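Putative oxidoreductase (PDB 3FHL) probably catalyses a redox reaction with a nicotinamide adenine dinucleotide cofactor held in its Rossmann domain, as in other Gfo/Idh/MocA family members. Local coordinates at residues 20-25 with 31-36; 25-30 with 268-273. All blocks are in the same frame, centred on the assembly; numbering follows the deposited sequence.

Contact 1 of 2, residues 20-25 with 31-36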
loop_
_atom_site.group_PDB
_atom_site.type_symbol
_atom_site.label_atom_id
_atom_site.label_comp_id
_atom_site.label_asym_id
_atom_site.label_seq_id
_atom_site.Cartn_x
_atom_site.Cartn_y
_atom_site.Cartn_z
ATOM N N PHE C 20 -7.389 -3.569 -30.097
ATOM C CA PHE C 20 -7.224 -4.854 -29.409
ATOM C C PHE C 20 -7.553 -6.102 -30.226
ATOM O O PHE C 20 -7.050 -7.191 -29.923
ATOM C CB PHE C 20 -8.069 -4.864 -28.123
ATOM C CG PHE C 20 -7.627 -3.848 -27.103
ATOM C CD1 PHE C 20 -6.404 -3.992 -26.445
ATOM C CD2 PHE C 20 -8.419 -2.746 -26.814
ATOM C CE1 PHE C 20 -5.979 -3.051 -25.510
ATOM C CE2 PHE C 20 -8.010 -1.803 -25.880
ATOM C CZ PHE C 20 -6.784 -1.957 -25.226
ATOM N N HIS C 21 -8.410 -5.956 -31.235
ATOM C CA HIS C 21 -8.971 -7.124 -31.906
ATOM C C HIS C 21 -8.515 -7.313 -33.347
ATOM O O HIS C 21 -7.820 -8.278 -33.643
ATOM C CB HIS C 21 -10.490 -7.099 -31.802
ATOM C CG HIS C 21 -10.971 -7.059 -30.392
ATOM N ND1 HIS C 21 -10.687 -8.059 -29.486
ATOM C CD2 HIS C 21 -11.679 -6.127 -29.720
ATOM C CE1 HIS C 21 -11.223 -7.752 -28.318
ATOM N NE2 HIS C 21 -11.826 -6.583 -28.433
ATOM N N ALA C 22 -8.900 -6.393 -34.226
ATOM C CA ALA C 22 -8.474 -6.452 -35.641
ATOM C C ALA C 22 -6.970 -6.659 -35.908
ATOM O O ALA C 22 -6.632 -7.475 -36.762
ATOM C CB ALA C 22 -9.027 -5.270 -36.434
ATOM N N PRO C 23 -6.061 -5.951 -35.185
ATOM C CA PRO C 23 -4.640 -6.227 -35.425
ATOM C C PRO C 23 -4.191 -7.671 -35.164
ATOM O O PRO C 23 -3.259 -8.132 -35.818
ATOM C CB PRO C 23 -3.936 -5.272 -34.446
ATOM C CG PRO C 23 -4.873 -4.176 -34.300
ATOM C CD PRO C 23 -6.200 -4.850 -34.211
ATOM N N PHE C 24 -4.855 -8.363 -34.235
ATOM C CA PHE C 24 -4.501 -9.740 -33.865
ATOM C C PHE C 24 -5.272 -10.831 -34.621
ATOM O O PHE C 24 -4.682 -11.832 -35.027
ATOM C CB PHE C 24 -4.610 -9.930 -32.349
ATOM C CG PHE C 24 -3.648 -9.071 -31.588
ATOM C CD1 PHE C 24 -2.293 -9.402 -31.548
ATOM C CD2 PHE C 24 -4.071 -7.887 -30.993
ATOM C CE1 PHE C 24 -1.380 -8.598 -30.864
ATOM C CE2 PHE C 24 -3.166 -7.068 -30.312
ATOM C CZ PHE C 24 -1.814 -7.422 -30.259
ATOM N N ILE C 25 -6.571 -10.635 -34.813
ATOM C CA ILE C 25 -7.360 -11.529 -35.668
ATOM C C ILE C 25 -6.720 -11.580 -37.069
ATOM O O ILE C 25 -6.594 -12.655 -37.651
ATOM C CB ILE C 25 -8.860 -11.112 -35.741
ATOM C CG1 ILE C 25 -9.495 -11.106 -34.346
ATOM C CG2 ILE C 25 -9.647 -12.066 -36.671
ATOM C CD1 ILE C 25 -10.692 -10.219 -34.226
ATOM N N PHE C 31 -6.806 -17.421 -37.929
ATOM C CA PHE C 31 -8.060 -16.682 -38.003
ATOM C C PHE C 31 -8.129 -15.975 -39.332
ATOM O O PHE C 31 -7.106 -15.568 -39.874
ATOM C CB PHE C 31 -8.148 -15.609 -36.885
ATOM C CG PHE C 31 -8.279 -16.183 -35.492
ATOM C CD1 PHE C 31 -9.521 -16.285 -34.886
ATOM C CD2 PHE C 31 -7.155 -16.627 -34.800
ATOM C CE1 PHE C 31 -9.649 -16.837 -33.606
ATOM C CE2 PHE C 31 -7.273 -17.192 -33.533
ATOM C CZ PHE C 31 -8.515 -17.280 -32.933
ATOM N N GLU C 32 -9.346 -15.798 -39.838
ATOM C CA GLU C 32 -9.570 -14.850 -40.911
ATOM C C GLU C 32 -10.431 -13.719 -40.370
ATOM O O GLU C 32 -11.531 -13.959 -39.847
ATOM C CB GLU C 32 -10.249 -15.516 -42.120
ATOM C CG GLU C 32 -10.521 -14.539 -43.267
ATOM C CD GLU C 32 -11.439 -15.090 -44.360
ATOM O OE1 GLU C 32 -11.619 -14.385 -45.376
ATOM O OE2 GLU C 32 -11.987 -16.203 -44.206
ATOM N N LEU C 33 -9.926 -12.490 -40.469
ATOM C CA LEU C 33 -10.737 -11.313 -40.202
ATOM C C LEU C 33 -11.667 -11.162 -41.391
ATOM O O LEU C 33 -11.364 -10.464 -42.363
ATOM C CB LEU C 33 -9.882 -10.053 -39.983
ATOM C CG LEU C 33 -10.592 -8.741 -39.579
ATOM C CD1 LEU C 33 -11.395 -8.841 -38.268
ATOM C CD2 LEU C 33 -9.600 -7.573 -39.513
ATOM N N TYR C 34 -12.805 -11.842 -41.290
ATOM C CA TYR C 34 -13.664 -12.091 -42.441
ATOM C C TYR C 34 -14.653 -10.949 -42.649
ATOM O O TYR C 34 -14.748 -10.396 -43.749
ATOM C CB TYR C 34 -14.361 -13.455 -42.297
ATOM C CG TYR C 34 -15.373 -13.751 -43.379
ATOM C CD1 TYR C 34 -15.012 -13.724 -44.732
ATOM C CD2 TYR C 34 -16.697 -14.043 -43.052
ATOM C CE1 TYR C 34 -15.950 -13.985 -45.734
ATOM C CE2 TYR C 34 -17.644 -14.309 -44.046
ATOM C CZ TYR C 34 -17.263 -14.277 -45.383
ATOM O OH TYR C 34 -18.194 -14.536 -46.367
ATOM N N LYS C 35 -15.367 -10.580 -41.592
ATOM C CA LYS C 35 -16.377 -9.540 -41.694
ATOM C C LYS C 35 -16.321 -8.511 -40.571
ATOM O O LYS C 35 -16.195 -8.869 -39.409
ATOM C CB LYS C 35 -17.770 -10.161 -41.771
ATOM C CG LYS C 35 -18.230 -10.374 -43.183
ATOM C CD LYS C 35 -19.592 -11.019 -43.240
ATOM C CE LYS C 35 -19.963 -11.220 -44.688
ATOM N NZ LYS C 35 -21.087 -12.172 -44.901
ATOM N N ILE C 36 -16.423 -7.234 -40.932
ATOM C CA ILE C 36 -16.432 -6.148 -39.949
ATOM C C ILE C 36 -17.717 -5.328 -40.076
ATOM O O ILE C 36 -18.035 -4.825 -41.155
ATOM C CB ILE C 36 -15.180 -5.223 -40.089
ATOM C CG1 ILE C 36 -13.882 -6.028 -39.905
ATOM C CG2 ILE C 36 -15.231 -4.077 -39.088
ATOM C CD1 ILE C 36 -12.623 -5.311 -40.380
#

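Contact 2 of 2, residues 25-30 with 268-273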
loop_
_atom_site.group_PDB
_atom_site.type_symbol
_atom_site.label_atom_id
_atom_site.label_comp_id
_atom_site.label_asym_id
_atom_site.label_seq_id
_atom_site.Cartn_x
_atom_site.Cartn_y
_atom_site.Cartn_z
ATOM N N ILE C 25 -6.571 -10.635 -34.813
ATOM C CA ILE C 25 -7.360 -11.529 -35.668
ATOM C C ILE C 25 -6.720 -11.580 -37.069
ATOM O O ILE C 25 -6.594 -12.655 -37.651
ATOM C CB ILE C 25 -8.860 -11.112 -35.741
ATOM C CG1 ILE C 25 -9.495 -11.106 -34.346
ATOM C CG2 ILE C 25 -9.647 -12.066 -36.671
ATOM C CD1 ILE C 25 -10.692 -10.219 -34.226
ATOM N N SER C 26 -6.279 -10.419 -37.560
ATOM C CA SER C 26 -5.606 -10.282 -38.852
ATOM C C SER C 26 -4.250 -10.992 -38.932
ATOM O O SER C 26 -4.018 -11.774 -39.859
ATOM C CB SER C 26 -5.426 -8.806 -39.196
ATOM O OG SER C 26 -5.017 -8.634 -40.537
ATOM N N THR C 27 -3.364 -10.750 -37.967
ATOM C CA THR C 27 -2.003 -11.298 -38.050
ATOM C C THR C 27 -1.908 -12.769 -37.657
ATOM O O THR C 27 -0.991 -13.468 -38.090
ATOM C CB THR C 27 -0.972 -10.471 -37.244
ATOM O OG1 THR C 27 -1.414 -10.314 -35.891
ATOM C CG2 THR C 27 -0.768 -9.100 -37.882
ATOM N N ASN C 28 -2.843 -13.238 -36.836
ATOM C CA ASN C 28 -2.858 -14.652 -36.469
ATOM C C ASN C 28 -3.299 -15.452 -37.696
ATOM O O ASN C 28 -4.373 -15.190 -38.255
ATOM C CB ASN C 28 -3.776 -14.906 -35.273
ATOM C CG ASN C 28 -3.598 -16.297 -34.673
ATOM O OD1 ASN C 28 -3.702 -17.294 -35.364
ATOM N ND2 ASN C 28 -3.346 -16.359 -33.373
ATOM N N PRO C 29 -2.456 -16.406 -38.133
ATOM C CA PRO C 29 -2.734 -17.219 -39.327
ATOM C C PRO C 29 -3.887 -18.211 -39.153
ATOM O O PRO C 29 -4.379 -18.757 -40.140
ATOM C CB PRO C 29 -1.420 -17.975 -39.546
ATOM C CG PRO C 29 -0.811 -18.065 -38.198
ATOM C CD PRO C 29 -1.159 -16.764 -37.524
ATOM N N HIS C 30 -4.324 -18.430 -37.917
ATOM C CA HIS C 30 -5.403 -19.383 -37.657
ATOM C C HIS C 30 -6.776 -18.727 -37.673
ATOM O O HIS C 30 -7.791 -19.390 -37.445
ATOM C CB HIS C 30 -5.189 -20.099 -36.329
ATOM C CG HIS C 30 -3.861 -20.779 -36.210
ATOM N ND1 HIS C 30 -3.553 -21.941 -36.884
ATOM C CD2 HIS C 30 -2.763 -20.468 -35.477
ATOM C CE1 HIS C 30 -2.319 -22.309 -36.586
ATOM N NE2 HIS C 30 -1.818 -21.434 -35.731
ATOM N N GLY C 268 -0.978 2.594 -34.160
ATOM C CA GLY C 268 -1.149 1.845 -35.409
ATOM C C GLY C 268 -0.001 0.921 -35.786
ATOM O O GLY C 268 0.146 0.554 -36.955
ATOM N N GLU C 269 0.817 0.541 -34.810
ATOM C CA GLU C 269 1.910 -0.384 -35.068
ATOM C C GLU C 269 1.373 -1.798 -35.251
ATOM O O GLU C 269 0.449 -2.215 -34.549
ATOM C CB GLU C 269 2.943 -0.336 -33.949
ATOM C CG GLU C 269 3.584 1.038 -33.814
ATOM C CD GLU C 269 4.679 1.083 -32.774
ATOM O OE1 GLU C 269 5.253 0.019 -32.453
ATOM O OE2 GLU C 269 4.972 2.197 -32.285
ATOM N N ILE C 270 1.941 -2.515 -36.222
ATOM C CA ILE C 270 1.503 -3.869 -36.547
ATOM C C ILE C 270 2.169 -4.822 -35.571
ATOM O O ILE C 270 3.391 -4.819 -35.443
ATOM C CB ILE C 270 1.833 -4.245 -38.018
ATOM C CG1 ILE C 270 0.997 -3.391 -38.977
ATOM C CG2 ILE C 270 1.599 -5.739 -38.280
ATOM C CD1 ILE C 270 1.525 -3.362 -40.401
ATOM N N PRO C 271 1.360 -5.621 -34.849
ATOM C CA PRO C 271 1.918 -6.504 -33.825
ATOM C C PRO C 271 2.704 -7.739 -34.281
ATOM O O PRO C 271 3.128 -8.529 -33.430
ATOM C CB PRO C 271 0.693 -6.901 -32.989
ATOM C CG PRO C 271 -0.473 -6.709 -33.878
ATOM C CD PRO C 271 -0.111 -5.671 -34.905
ATOM N N GLU C 272 2.951 -7.899 -35.579
ATOM C CA GLU C 272 3.586 -9.143 -36.061
ATOM C C GLU C 272 5.061 -9.401 -35.640
ATOM O O GLU C 272 5.479 -10.560 -35.515
ATOM C CB GLU C 272 3.408 -9.307 -37.582
ATOM C CG GLU C 272 3.160 -10.765 -37.984
ATOM C CD GLU C 272 2.674 -10.933 -39.418
ATOM O OE1 GLU C 272 1.840 -10.118 -39.889
ATOM O OE2 GLU C 272 3.124 -11.902 -40.070
ATOM N N ARG C 273 5.808 -8.333 -35.371
ATOM C CA ARG C 273 7.276 -8.376 -35.338
ATOM C C ARG C 273 7.909 -9.152 -34.163
ATOM O O ARG C 273 7.277 -9.316 -33.124
ATOM C CB ARG C 273 7.821 -6.950 -35.422
ATOM C CG ARG C 273 7.371 -6.061 -34.318
ATOM C CD ARG C 273 7.896 -4.665 -34.524
ATOM N NE ARG C 273 7.788 -3.918 -33.281
ATOM C CZ ARG C 273 7.007 -2.864 -33.100
ATOM N NH1 ARG C 273 6.990 -2.270 -31.914
ATOM N NH2 ARG C 273 6.258 -2.397 -34.096
HETATM O O HOH W 1 1.323 -10.999 -34.126
#

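Contact 1 of 2, residues 20-25 with 31-36
Phe31, the first residue of the strand, meets the end of the helix through its CB, which lies 3.4 Å from the carbonyl O of Ile25 and 3.9 Å from Ile25 CG2. Its ring does not follow CB toward the helix. With CG anti to the carbonyl carbon (chi1 -69°), the ring turns aside to pack on Ile6 and Thr8 of the first strand and on Ile314 and Tyr315 of helix 309-320. At Glu32 the backbone does the touching, its carbonyl carbon 4.1 Å from Ile25 CG2, while its CB is directed away from the helix and its carboxylate forms a salt bridge with Lys7. These elements belong to the first beta-alpha-beta unit of the Rossmann fold: strand 6-10 leads into helix 15-27, which crosses over the sheet and returns to strand 31-37, parallel to the first strand and next to it. The segment axes approach to 8.3 Å at an angle of 124°. Leu33 stands opposite Ile25, and the CG2 methyl of the isoleucine reaches its backbone first, with Ile25 CG2 3.8 Å from Leu33 CA. That methyl is anti to the Ile25 backbone N, which aims it at the strand, where it also touches Leu33 CB and CD1. The other leucine methyl extends the contact one turn back along the helix: Leu33 CD2 comes 3.9 Å from Ala22 CB and 4.0 Å from Ala22 O. Leu33 is also the centre of an inverse gamma turn.

Contact 2 of 2, residues 25-30 with 268-273
The C-terminal end of helix 15-27, part of the Rossmann domain, meets here the loop that follows helix 261-266 in the C-terminal alpha/beta domain. Thr27 is the one residue of 25-30 that touches the loop. Its methyl CG2 lies 3.4 Å from Glu272 OE1 and, more loosely, 4.1 Å from Ile270 CG2, so the threonine presents carbon, not its hydroxyl, to the carboxylate. Thr27 and Glu272 run past each other in opposite directions; the glutamate chain is extended beyond CG, which brings OE1 alongside the methyl. The hydroxyl is turned to its own helix by a chi1 of 53°, which sets OG1 between the backbone N and the carbonyl carbon, and it hydrogen-bonds to the carbonyl O of Pro23 one turn back. A water joins the two segments weakly, 3.3 Å from Thr27 OG1 and 3.1 Å from Pro271 O, donating to both. Pro271 itself, the buried residue of the contact, brings its ring CG to 4.2 Å from Thr27 OG1. Just past the helix, Asn28 OD1 accepts from His30 N at 2.9 Å, which makes an Asx turn. This is a partly buried interface between a Rossmann helix end, followed by that turn, and a loop of the alpha/beta domain.

In the fold
From the N terminus, strand 6-10 leads into helix 15-27, and contact 1 closes a short loop by laying that helix against the strand that follows it, 31-37. Contact 2 starts from the end of the same helix but spans some 240 residues, reaching a loop beyond helix 261-266. Their segments alternate along the chain, so the two contacts cross, sharing Ile25, with centres about 9 Å apart. The helix thus faces the parallel sheet on one flank and the C-terminal domain on another. The two contacts also touch directly: Phe24 CE1 packs 3.4 Å from Pro271 CB, joining the local crossover to the long-range interface between the two domains.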